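Fucose-binding lectin (Kordia periserrulae, PDB 6HTN) binds fucosides such as methyl alpha-L-fucopyranoside and is a lectin of the beta-propeller type. Local coordinates at residues S61-Y69 with E79-Y88; Y18-E29 with A41-A52. One frame throughout, in Å; residues are numbered along the deposited sequence.

Contact 1 (S61-Y69 with E79-Y88). With MFU (methyl alpha-L-fucopyranoside), chain H; MFU (methyl alpha-L-fucopyranoside), chain G.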
loop_
_atom_site.group_PDB
_atom_site.type_symbol
_atom_site.label_atom_id
_atom_site.label_comp_id
_atom_site.label_asym_id
_atom_site.label_seq_id
_atom_site.Cartn_x
_atom_site.Cartn_y
_atom_site.Cartn_z
ATOM N N SER A 61 -7.753 9.239 -37.913
ATOM C CA SER A 61 -9.218 9.422 -38.132
ATOM C C SER A 61 -9.890 10.128 -36.956
ATOM O O SER A 61 -11.113 10.317 -37.015
ATOM C CB SER A 61 -9.880 8.102 -38.418
ATOM O OG SER A 61 -10.110 7.363 -37.216
ATOM N N GLY A 62 -9.158 10.433 -35.871
ATOM C CA GLY A 62 -9.767 11.056 -34.680
ATOM C C GLY A 62 -10.381 10.022 -33.711
ATOM O O GLY A 62 -11.122 10.433 -32.858
ATOM N N GLN A 63 -10.094 8.751 -33.881
ATOM C CA GLN A 63 -10.607 7.689 -32.980
ATOM C C GLN A 63 -9.662 7.576 -31.781
ATOM O O GLN A 63 -8.452 7.385 -32.008
ATOM C CB GLN A 63 -10.725 6.354 -33.684
ATOM C CG GLN A 63 -11.098 5.196 -32.753
ATOM C CD GLN A 63 -12.444 5.347 -32.087
ATOM O OE1 GLN A 63 -13.481 5.533 -32.745
ATOM N NE2 GLN A 63 -12.474 5.307 -30.752
ATOM N N ILE A 64 -10.207 7.683 -30.585
ATOM C CA ILE A 64 -9.400 7.487 -29.337
ATOM C C ILE A 64 -9.133 6.018 -29.148
ATOM O O ILE A 64 -10.024 5.137 -29.331
ATOM C CB ILE A 64 -10.072 8.159 -28.144
ATOM C CG1 ILE A 64 -9.143 8.224 -26.929
ATOM C CG2 ILE A 64 -11.353 7.436 -27.764
ATOM C CD1 ILE A 64 -7.954 9.139 -27.133
ATOM N N HIS A 65 -7.919 5.694 -28.681
ATOM C CA HIS A 65 -7.525 4.349 -28.253
ATOM C C HIS A 65 -7.060 4.492 -26.803
ATOM O O HIS A 65 -6.345 5.483 -26.515
ATOM C CB HIS A 65 -6.370 3.792 -29.086
ATOM C CG HIS A 65 -6.732 3.692 -30.531
ATOM N ND1 HIS A 65 -7.012 2.465 -31.090
ATOM C CD2 HIS A 65 -6.849 4.640 -31.489
ATOM C CE1 HIS A 65 -7.329 2.679 -32.398
ATOM N NE2 HIS A 65 -7.269 3.990 -32.644
ATOM N N ILE A 66 -7.492 3.581 -25.945
ATOM C CA ILE A 66 -7.135 3.679 -24.508
ATOM C C ILE A 66 -6.556 2.343 -24.084
ATOM O O ILE A 66 -7.008 1.276 -24.493
ATOM C CB ILE A 66 -8.360 4.045 -23.647
ATOM C CG1 ILE A 66 -9.076 5.289 -24.139
ATOM C CG2 ILE A 66 -7.957 4.160 -22.184
ATOM C CD1 ILE A 66 -10.404 5.580 -23.454
ATOM N N ARG A 67 -5.516 2.394 -23.239
ATOM C CA ARG A 67 -4.957 1.195 -22.629
ATOM C C ARG A 67 -4.850 1.438 -21.125
ATOM O O ARG A 67 -4.347 2.481 -20.706
ATOM C CB ARG A 67 -3.581 0.877 -23.230
ATOM C CG ARG A 67 -3.591 0.560 -24.720
ATOM C CD ARG A 67 -4.258 -0.752 -25.001
ATOM N NE ARG A 67 -4.232 -1.115 -26.439
ATOM C CZ ARG A 67 -5.121 -0.704 -27.324
ATOM N NH1 ARG A 67 -6.120 0.111 -27.008
ATOM N NH2 ARG A 67 -4.981 -1.126 -28.576
ATOM N N VAL A 68 -5.346 0.478 -20.361
ATOM C CA VAL A 68 -5.399 0.546 -18.883
ATOM C C VAL A 68 -4.674 -0.684 -18.360
ATOM O O VAL A 68 -4.878 -1.792 -18.866
ATOM C CB VAL A 68 -6.890 0.561 -18.425
ATOM C CG1 VAL A 68 -7.046 0.525 -16.964
ATOM C CG2 VAL A 68 -7.604 1.749 -18.976
ATOM N N TYR A 69 -3.833 -0.494 -17.352
ATOM C CA TYR A 69 -2.953 -1.528 -16.777
ATOM C C TYR A 69 -3.145 -1.613 -15.265
ATOM O O TYR A 69 -3.052 -0.593 -14.574
ATOM C CB TYR A 69 -1.479 -1.215 -17.125
ATOM C CG TYR A 69 -1.205 -1.128 -18.607
ATOM C CD1 TYR A 69 -0.959 -2.279 -19.338
ATOM C CD2 TYR A 69 -1.323 0.081 -19.272
ATOM C CE1 TYR A 69 -0.777 -2.208 -20.717
ATOM C CE2 TYR A 69 -1.168 0.162 -20.642
ATOM C CZ TYR A 69 -0.914 -0.988 -21.368
ATOM O OH TYR A 69 -0.822 -0.924 -22.739
ATOM N N GLU A 79 -3.953 -6.005 -19.011
ATOM C CA GLU A 79 -4.057 -4.893 -19.951
ATOM C C GLU A 79 -5.500 -4.885 -20.500
ATOM O O GLU A 79 -5.881 -5.919 -21.037
ATOM C CB GLU A 79 -3.057 -5.054 -21.077
ATOM C CG GLU A 79 -3.220 -3.971 -22.153
ATOM C CD GLU A 79 -2.313 -4.143 -23.362
ATOM O OE1 GLU A 79 -2.177 -5.310 -23.833
ATOM O OE2 GLU A 79 -1.808 -3.095 -23.877
ATOM N N LEU A 80 -6.176 -3.788 -20.352
ATOM C CA LEU A 80 -7.540 -3.582 -20.899
ATOM C C LEU A 80 -7.475 -2.536 -22.008
ATOM O O LEU A 80 -6.844 -1.466 -21.862
ATOM C CB LEU A 80 -8.489 -3.211 -19.781
ATOM C CG LEU A 80 -8.522 -4.236 -18.662
ATOM C CD1 LEU A 80 -9.238 -3.637 -17.453
ATOM C CD2 LEU A 80 -9.132 -5.572 -19.077
ATOM N N CYS A 81 -8.087 -2.865 -23.134
ATOM C CA CYS A 81 -7.932 -2.088 -24.382
ATOM C C CYS A 81 -9.286 -1.610 -24.917
ATOM O O CYS A 81 -10.218 -2.436 -24.992
ATOM C CB CYS A 81 -7.338 -2.964 -25.464
ATOM S SG CYS A 81 -5.825 -3.828 -24.959
ATOM N N TRP A 82 -9.302 -0.398 -25.400
ATOM C CA TRP A 82 -10.421 0.202 -26.161
ATOM C C TRP A 82 -9.855 0.745 -27.461
ATOM O O TRP A 82 -8.956 1.605 -27.418
ATOM C CB TRP A 82 -11.073 1.297 -25.363
ATOM C CG TRP A 82 -12.207 2.001 -26.059
ATOM C CD1 TRP A 82 -12.141 3.040 -26.930
ATOM C CD2 TRP A 82 -13.599 1.685 -25.884
ATOM N NE1 TRP A 82 -13.416 3.387 -27.329
ATOM C CE2 TRP A 82 -14.312 2.563 -26.717
ATOM C CE3 TRP A 82 -14.276 0.710 -25.166
ATOM C CZ2 TRP A 82 -15.715 2.546 -26.748
ATOM C CZ3 TRP A 82 -15.658 0.695 -25.204
ATOM C CH2 TRP A 82 -16.357 1.598 -26.002
ATOM N N ASP A 83 -10.432 0.345 -28.600
ATOM C CA ASP A 83 -10.036 0.861 -29.934
ATOM C C ASP A 83 -11.205 1.521 -30.663
ATOM O O ASP A 83 -10.957 2.314 -31.571
ATOM C CB ASP A 83 -9.446 -0.241 -30.815
ATOM C CG ASP A 83 -8.152 -0.818 -30.288
ATOM O OD1 ASP A 83 -7.285 0.002 -29.866
ATOM O OD2 ASP A 83 -7.982 -2.038 -30.376
ATOM N N LYS A 84 -12.433 1.205 -30.287
ATOM C CA LYS A 84 -13.583 1.707 -31.074
ATOM C C LYS A 84 -14.862 1.570 -30.270
ATOM O O LYS A 84 -15.510 2.592 -30.096
ATOM C CB LYS A 84 -13.690 0.946 -32.397
ATOM C CG LYS A 84 -14.854 1.388 -33.293
ATOM C CD LYS A 84 -14.525 2.295 -34.424
ATOM C CE LYS A 84 -15.790 2.878 -35.044
ATOM N NZ LYS A 84 -16.458 1.943 -35.979
ATOM N N ASP A 85 -15.174 0.366 -29.823
ATOM C CA ASP A 85 -16.551 0.129 -29.301
ATOM C C ASP A 85 -16.623 -0.952 -28.242
ATOM O O ASP A 85 -17.744 -1.222 -27.807
ATOM C CB ASP A 85 -17.476 -0.239 -30.466
ATOM C CG ASP A 85 -16.969 -1.402 -31.313
ATOM O OD1 ASP A 85 -15.919 -2.029 -30.966
ATOM O OD2 ASP A 85 -17.585 -1.639 -32.388
ATOM N N LYS A 86 -15.512 -1.497 -27.757
ATOM C CA LYS A 86 -15.601 -2.519 -26.699
ATOM C C LYS A 86 -14.252 -2.629 -25.981
ATOM O O LYS A 86 -13.197 -2.464 -26.617
ATOM C CB LYS A 86 -15.988 -3.895 -27.220
ATOM C CG LYS A 86 -15.052 -4.511 -28.228
ATOM C CD LYS A 86 -15.683 -5.719 -28.995
ATOM N N TRP A 87 -14.303 -3.000 -24.723
ATOM C CA TRP A 87 -13.077 -3.304 -23.966
ATOM C C TRP A 87 -12.702 -4.756 -24.160
ATOM O O TRP A 87 -13.569 -5.651 -24.063
ATOM C CB TRP A 87 -13.301 -2.990 -22.492
ATOM C CG TRP A 87 -13.375 -1.530 -22.240
ATOM C CD1 TRP A 87 -14.471 -0.756 -22.150
ATOM C CD2 TRP A 87 -12.257 -0.634 -22.057
ATOM N NE1 TRP A 87 -14.148 0.545 -21.945
ATOM C CE2 TRP A 87 -12.768 0.647 -21.865
ATOM C CE3 TRP A 87 -10.861 -0.819 -22.027
ATOM C CZ2 TRP A 87 -11.975 1.764 -21.655
ATOM C CZ3 TRP A 87 -10.076 0.276 -21.795
ATOM C CH2 TRP A 87 -10.593 1.542 -21.598
ATOM N N TYR A 88 -11.417 -5.021 -24.336
ATOM C CA TYR A 88 -10.908 -6.397 -24.430
ATOM C C TYR A 88 -9.558 -6.510 -23.722
ATOM O O TYR A 88 -8.844 -5.489 -23.545
ATOM C CB TYR A 88 -10.838 -6.831 -25.893
ATOM C CG TYR A 88 -9.826 -6.088 -26.731
ATOM C CD1 TYR A 88 -8.524 -6.539 -26.830
ATOM C CD2 TYR A 88 -10.162 -4.952 -27.437
ATOM C CE1 TYR A 88 -7.579 -5.860 -27.570
ATOM C CE2 TYR A 88 -9.241 -4.275 -28.212
ATOM C CZ TYR A 88 -7.938 -4.738 -28.292
ATOM O OH TYR A 88 -7.011 -4.060 -29.035
HETATM C C1 MFU H . -3.321 -4.590 -28.972
HETATM C C2 MFU H . -2.903 -5.182 -27.627
HETATM C C3 MFU H . -1.410 -4.921 -27.440
HETATM C C4 MFU H . -1.159 -3.447 -27.475
HETATM C C5 MFU H . -1.612 -2.919 -28.864
HETATM C C6 MFU H . -1.400 -1.428 -28.972
HETATM O O1 MFU H . -2.647 -5.385 -29.963
HETATM O O2 MFU H . -3.193 -6.582 -27.669
HETATM O O3 MFU H . -0.990 -5.539 -26.219
HETATM O O4 MFU H . -1.900 -2.723 -26.501
HETATM O O5 MFU H . -3.064 -3.198 -28.987
HETATM C CM MFU H . -2.959 -4.809 -31.245
HETATM C C1 MFU G . -17.196 6.128 -23.676
HETATM C C2 MFU G . -16.857 5.084 -22.610
HETATM C C3 MFU G . -15.952 3.982 -23.049
HETATM C C4 MFU G . -14.648 4.602 -23.527
HETATM C C5 MFU G . -15.117 5.579 -24.620
HETATM C C6 MFU G . -13.885 6.375 -25.154
HETATM O O1 MFU G . -17.790 5.321 -24.632
HETATM O O2 MFU G . -18.105 4.395 -22.231
HETATM O O3 MFU G . -15.618 3.027 -22.016
HETATM O O4 MFU G . -14.036 5.418 -22.500
HETATM O O5 MFU G . -15.906 6.657 -24.103
HETATM C CM MFU G . -18.244 6.137 -25.747
HETATM O O HOH W 1 -14.734 5.524 -28.923
#

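Contact 2 (Y18-E29 with A41-A52). With MFU (methyl alpha-L-fucopyranoside), chain G; EDO (1,2-ethanediol), chain L.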
loop_
_atom_site.group_PDB
_atom_site.type_symbol
_atom_site.label_atom_id
_atom_site.label_comp_id
_atom_site.label_asym_id
_atom_site.label_seq_id
_atom_site.Cartn_x
_atom_site.Cartn_y
_atom_site.Cartn_z
ATOM N N TYR A 18 -9.736 6.147 -13.933
ATOM C CA TYR A 18 -9.837 4.721 -13.609
ATOM C C TYR A 18 -9.461 4.487 -12.150
ATOM O O TYR A 18 -8.415 4.993 -11.689
ATOM C CB TYR A 18 -8.940 3.891 -14.537
ATOM C CG TYR A 18 -9.303 4.061 -15.998
ATOM C CD1 TYR A 18 -10.339 3.315 -16.569
ATOM C CD2 TYR A 18 -8.706 5.042 -16.758
ATOM C CE1 TYR A 18 -10.728 3.545 -17.886
ATOM C CE2 TYR A 18 -9.076 5.267 -18.061
ATOM C CZ TYR A 18 -10.094 4.521 -18.629
ATOM O OH TYR A 18 -10.538 4.839 -19.909
ATOM N N SER A 19 -10.270 3.707 -11.464
ATOM C CA SER A 19 -10.018 3.389 -10.040
ATOM C C SER A 19 -10.588 2.029 -9.678
ATOM O O SER A 19 -11.424 1.489 -10.386
ATOM C CB SER A 19 -10.515 4.465 -9.148
ATOM O OG SER A 19 -11.964 4.592 -9.231
ATOM N N LEU A 20 -10.092 1.446 -8.590
ATOM C CA LEU A 20 -10.504 0.112 -8.103
ATOM C C LEU A 20 -11.547 0.348 -7.035
ATOM O O LEU A 20 -11.261 1.001 -5.997
ATOM C CB LEU A 20 -9.300 -0.647 -7.551
ATOM C CG LEU A 20 -9.645 -2.007 -6.967
ATOM C CD1 LEU A 20 -10.215 -2.933 -8.014
ATOM C CD2 LEU A 20 -8.403 -2.588 -6.332
ATOM N N GLN A 21 -12.762 -0.157 -7.226
ATOM C CA GLN A 21 -13.844 0.074 -6.233
ATOM C C GLN A 21 -13.642 -0.776 -4.967
ATOM O O GLN A 21 -13.503 -1.968 -5.041
ATOM C CB GLN A 21 -15.199 -0.221 -6.862
ATOM C CG GLN A 21 -15.503 0.698 -8.031
ATOM C CD GLN A 21 -16.719 0.249 -8.815
ATOM O OE1 GLN A 21 -17.857 0.600 -8.414
ATOM N NE2 GLN A 21 -16.542 -0.551 -9.850
ATOM N N GLN A 22 -13.708 -0.101 -3.864
ATOM C CA GLN A 22 -13.539 -0.712 -2.520
ATOM C C GLN A 22 -14.643 -1.735 -2.264
ATOM O O GLN A 22 -14.361 -2.765 -1.643
ATOM C CB GLN A 22 -13.512 0.371 -1.450
ATOM C CG GLN A 22 -12.265 1.244 -1.496
ATOM C CD GLN A 22 -12.288 2.486 -0.628
ATOM O OE1 GLN A 22 -13.270 2.737 0.069
ATOM N NE2 GLN A 22 -11.166 3.190 -0.622
ATOM N N SER A 23 -15.844 -1.485 -2.767
ATOM C CA SER A 23 -17.031 -2.281 -2.359
ATOM C C SER A 23 -17.109 -3.563 -3.195
ATOM O O SER A 23 -17.862 -4.495 -2.775
ATOM C CB SER A 23 -18.306 -1.470 -2.454
ATOM O OG SER A 23 -18.587 -1.218 -3.803
ATOM N N ASN A 24 -16.489 -3.641 -4.401
ATOM C CA ASN A 24 -16.663 -4.863 -5.208
ATOM C C ASN A 24 -15.418 -5.342 -5.923
ATOM O O ASN A 24 -15.475 -6.350 -6.584
ATOM C CB ASN A 24 -17.813 -4.694 -6.203
ATOM C CG ASN A 24 -17.545 -3.639 -7.263
ATOM O OD1 ASN A 24 -16.424 -3.179 -7.403
ATOM N ND2 ASN A 24 -18.601 -3.110 -7.890
ATOM N N GLY A 25 -14.264 -4.722 -5.710
ATOM C CA GLY A 25 -12.999 -5.172 -6.302
ATOM C C GLY A 25 -12.977 -5.107 -7.825
ATOM O O GLY A 25 -12.145 -5.783 -8.404
ATOM N N LYS A 26 -13.839 -4.292 -8.391
ATOM C CA LYS A 26 -13.903 -4.066 -9.847
ATOM C C LYS A 26 -13.436 -2.677 -10.219
ATOM O O LYS A 26 -13.668 -1.704 -9.503
ATOM C CB LYS A 26 -15.315 -4.303 -10.383
ATOM C CG LYS A 26 -15.729 -5.734 -10.081
ATOM C CD LYS A 26 -15.726 -6.688 -11.153
ATOM C CE LYS A 26 -16.421 -7.996 -10.790
ATOM N NZ LYS A 26 -15.777 -9.142 -11.501
ATOM N N LEU A 27 -12.817 -2.582 -11.392
ATOM C CA LEU A 27 -12.405 -1.268 -11.918
ATOM C C LEU A 27 -13.630 -0.450 -12.324
ATOM O O LEU A 27 -14.607 -1.014 -12.897
ATOM C CB LEU A 27 -11.409 -1.440 -13.073
ATOM C CG LEU A 27 -10.070 -2.062 -12.706
ATOM C CD1 LEU A 27 -9.271 -2.414 -13.954
ATOM C CD2 LEU A 27 -9.275 -1.180 -11.784
ATOM N N LEU A 28 -13.547 0.808 -11.996
ATOM C CA LEU A 28 -14.526 1.872 -12.353
ATOM C C LEU A 28 -13.869 2.769 -13.382
ATOM O O LEU A 28 -12.665 3.163 -13.217
ATOM C CB LEU A 28 -14.841 2.671 -11.089
ATOM C CG LEU A 28 -15.656 3.939 -11.258
ATOM C CD1 LEU A 28 -17.039 3.618 -11.801
ATOM C CD2 LEU A 28 -15.773 4.699 -9.943
ATOM N N GLU A 29 -14.617 3.171 -14.401
ATOM C CA GLU A 29 -14.204 4.210 -15.365
ATOM C C GLU A 29 -15.157 5.380 -15.248
ATOM O O GLU A 29 -16.400 5.141 -15.405
ATOM C CB GLU A 29 -14.223 3.670 -16.780
ATOM C CG GLU A 29 -13.883 4.710 -17.828
ATOM C CD GLU A 29 -14.049 4.224 -19.246
ATOM O OE1 GLU A 29 -15.038 3.486 -19.527
ATOM O OE2 GLU A 29 -13.156 4.554 -20.112
ATOM N N ALA A 41 -18.086 2.430 -20.044
ATOM C CA ALA A 41 -18.379 1.043 -20.378
ATOM C C ALA A 41 -17.473 0.050 -19.632
ATOM O O ALA A 41 -17.841 -1.092 -19.456
ATOM C CB ALA A 41 -18.330 0.845 -21.863
ATOM N N LEU A 42 -16.241 0.471 -19.281
ATOM C CA LEU A 42 -15.324 -0.468 -18.592
ATOM C C LEU A 42 -15.896 -0.861 -17.216
ATOM O O LEU A 42 -15.596 -1.941 -16.743
ATOM C CB LEU A 42 -13.938 0.182 -18.483
ATOM C CG LEU A 42 -12.912 -0.578 -17.643
ATOM C CD1 LEU A 42 -11.494 -0.361 -18.226
ATOM C CD2 LEU A 42 -12.976 -0.101 -16.184
ATOM N N THR A 43 -16.678 0.038 -16.629
ATOM C CA THR A 43 -17.135 -0.071 -15.218
ATOM C C THR A 43 -17.738 -1.438 -14.933
ATOM O O THR A 43 -18.647 -1.889 -15.675
ATOM C CB THR A 43 -18.130 1.021 -14.907
ATOM O OG1 THR A 43 -17.478 2.268 -15.065
ATOM C CG2 THR A 43 -18.717 0.931 -13.513
ATOM N N ASN A 44 -17.270 -2.072 -13.842
ATOM C CA ASN A 44 -17.818 -3.323 -13.259
ATOM C C ASN A 44 -17.516 -4.534 -14.135
ATOM O O ASN A 44 -18.018 -5.611 -13.782
ATOM C CB ASN A 44 -19.306 -3.160 -12.913
ATOM C CG ASN A 44 -19.459 -2.295 -11.688
ATOM O OD1 ASN A 44 -18.545 -2.169 -10.854
ATOM N ND2 ASN A 44 -20.634 -1.692 -11.509
ATOM N N GLN A 45 -16.738 -4.431 -15.204
ATOM C CA GLN A 45 -16.447 -5.604 -16.027
ATOM C C GLN A 45 -15.283 -6.426 -15.494
ATOM O O GLN A 45 -15.250 -7.642 -15.736
ATOM C CB GLN A 45 -16.142 -5.260 -17.475
ATOM C CG GLN A 45 -17.299 -4.698 -18.267
ATOM C CD GLN A 45 -16.959 -4.758 -19.755
ATOM O OE1 GLN A 45 -16.605 -5.811 -20.292
ATOM N NE2 GLN A 45 -16.940 -3.596 -20.403
ATOM N N PHE A 46 -14.308 -5.798 -14.836
ATOM C CA PHE A 46 -13.009 -6.457 -14.591
ATOM C C PHE A 46 -12.559 -6.329 -13.118
ATOM O O PHE A 46 -12.587 -5.232 -12.568
ATOM C CB PHE A 46 -11.928 -5.863 -15.488
ATOM C CG PHE A 46 -12.310 -5.830 -16.951
ATOM C CD1 PHE A 46 -12.325 -6.964 -17.711
ATOM C CD2 PHE A 46 -12.674 -4.620 -17.516
ATOM C CE1 PHE A 46 -12.689 -6.900 -19.050
ATOM C CE2 PHE A 46 -12.947 -4.532 -18.879
ATOM C CZ PHE A 46 -12.995 -5.686 -19.622
ATOM N N SER A 47 -12.192 -7.448 -12.524
ATOM C CA SER A 47 -11.648 -7.524 -11.156
ATOM C C SER A 47 -10.158 -7.168 -11.187
ATOM O O SER A 47 -9.436 -7.573 -12.127
ATOM C CB SER A 47 -11.867 -8.877 -10.554
ATOM O OG SER A 47 -13.256 -9.009 -10.230
ATOM N N ALA A 48 -9.684 -6.485 -10.137
ATOM C CA ALA A 48 -8.234 -6.219 -10.013
ATOM C C ALA A 48 -7.903 -6.091 -8.533
ATOM O O ALA A 48 -8.841 -6.078 -7.683
ATOM C CB ALA A 48 -7.879 -4.973 -10.778
ATOM N N ILE A 49 -6.631 -5.990 -8.214
ATOM C CA ILE A 49 -6.166 -5.850 -6.807
ATOM C C ILE A 49 -5.253 -4.630 -6.664
ATOM O O ILE A 49 -4.659 -4.427 -5.589
ATOM C CB ILE A 49 -5.464 -7.118 -6.314
ATOM C CG1 ILE A 49 -4.141 -7.408 -7.049
ATOM C CG2 ILE A 49 -6.430 -8.295 -6.378
ATOM C CD1 ILE A 49 -3.404 -8.599 -6.508
ATOM N N SER A 50 -5.151 -3.820 -7.705
ATOM C CA SER A 50 -4.453 -2.525 -7.647
ATOM C C SER A 50 -5.311 -1.473 -8.338
ATOM O O SER A 50 -6.267 -1.826 -9.010
ATOM C CB SER A 50 -3.081 -2.621 -8.276
ATOM O OG SER A 50 -3.222 -2.663 -9.702
ATOM N N GLY A 51 -4.818 -0.251 -8.232
ATOM C CA GLY A 51 -5.279 0.811 -9.126
ATOM C C GLY A 51 -4.824 0.545 -10.534
ATOM O O GLY A 51 -4.200 -0.462 -10.849
ATOM N N ALA A 52 -5.129 1.473 -11.423
ATOM C CA ALA A 52 -4.859 1.292 -12.849
ATOM C C ALA A 52 -4.058 2.485 -13.357
ATOM O O ALA A 52 -4.276 3.619 -12.928
ATOM C CB ALA A 52 -6.157 1.123 -13.560
HETATM C C1 MFU G . -17.196 6.128 -23.676
HETATM C C2 MFU G . -16.857 5.084 -22.610
HETATM C C3 MFU G . -15.952 3.982 -23.049
HETATM C C4 MFU G . -14.648 4.602 -23.527
HETATM C C5 MFU G . -15.117 5.579 -24.620
HETATM C C6 MFU G . -13.885 6.375 -25.154
HETATM O O1 MFU G . -17.790 5.321 -24.632
HETATM O O2 MFU G . -18.105 4.395 -22.231
HETATM O O3 MFU G . -15.618 3.027 -22.016
HETATM O O4 MFU G . -14.036 5.418 -22.500
HETATM O O5 MFU G . -15.906 6.657 -24.103
HETATM C CM MFU G . -18.244 6.137 -25.747
HETATM C C1 EDO L . -22.606 -4.857 -10.490
HETATM O O1 EDO L . -22.794 -5.197 -11.888
HETATM C C2 EDO L . -21.215 -4.915 -9.933
HETATM O O2 EDO L . -21.131 -4.781 -8.431
HETATM O O HOH W 2 -6.015 3.843 -10.239
HETATM O O HOH W 3 -20.395 0.125 -9.054
HETATM O O HOH W 4 -13.837 -8.430 -7.549
HETATM O O HOH W 5 -13.983 -3.036 -14.769
#

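Contact 1 (S61-Y69 with E79-Y88)
Arg67 and His65 meet on one carboxylate oxygen of Asp83. Both NH1 and NH2 of Arg67 turn end-on to Asp83 OD1, and the salt bridge from NH2 to OD1 is 2.9 Å long, on the syn lone pair. His65 ND1 reaches the same OD1 at 2.8 Å from the anti side, nearly straight at 169°. Three N-H groups thus grip one atom. Asp59 holds the other ring nitrogen of His65, and Tyr88 OH binds Asp83 OD2, so the carboxylate is probably kept charged.

A bend at chi2 (-69°) lays the Arg67 guanidinium with one face over Cys81. Its NE donates to O4 of the chain H fucoside at 2.8 Å, and NH2 donates to O5. Glu79 takes the O3 and O4 hydroxyls of this sugar on its two oxygens. Tyr69 OH also donates to Glu79 OE2, at 2.6 Å, which probably helps hold the carboxylate in place.

Backbone pairs Ile66-Trp82 and Val68-Leu80 are hydrogen-bonded. On their face, Ile66 CG2 touches the edge of Trp87 at CH2, 3.8 Å away. C4 of the chain G fucoside lies over the centre of one face of Trp82, a CH-pi contact, and Trp87 NE1 donates to O3 of that sugar at 2.9 Å.

This is an antiparallel hairpin of a four-stranded propeller blade, with a fucose site on each side.

Contact 2 (Y18-E29 with A41-A52)
Backbone bonds join Gly25 and Leu27 to the loop. Leu27 N donates to Phe46 O at 2.9 Å, and Asn44 N donates to Leu27 O. Ala48 N donates to Gly25 O at 3.1 Å. Lys26 and Ser47 face each other as a single bridge.

Side-chain polar bonds lie at two ends. At one, Asn44 OD1 accepts from Gln21 NE2 at 2.8 Å, with the two amide planes only 17° apart. Asn24 ND2 adds a weak bond to that oxygen, and its own OD1 closes an Asx turn onto Lys26 N. Lys26 NZ meets Ser47 OG at 2.8 Å. At the other end, Glu29 N donates to Thr43 OG1, which is also bonded to Gly40.

Apolar contacts fill the middle. Ala48 CB packs against Leu27 CG at 4.1 Å, and Tyr18 CB against Ala52 CB at 4.0 Å. Leu42, in one of its two conformers, lies toward Leu27 and Tyr18.

Glu29 accepts O3 and O4 of the chain G fucoside. Its OE1 also takes Leu42 N at 3.3 Å, and Tyr18 OH donates to OE2. Ala41 N donates to sugar O2. The loop therefore helps set the acid while supplying an N-H donor to the sugar itself.

Overall arrangement
Contact 1 is the more deeply buried of the two. It pairs strands 64-71 and 77-82 inside one blade, and charged side chains carry much of its chemistry. Contact 2 is only partly buried. It folds the loop after strand 37-39 back along the hairpin of the blade it has just left, through backbone and amide bonds, and its outer turns reach other subunits. The two touch side by side: Trp87 packs on Leu42 and Glu29, and Val68 on Ala52. Between them they supply much of the chain G fucose site, to which Arg16 adds a further bond. Contact 2 brings the acid and a loop N-H, while contact 1 brings the indoles. In both, a tyrosine hydroxyl donates to the sugar-binding glutamate.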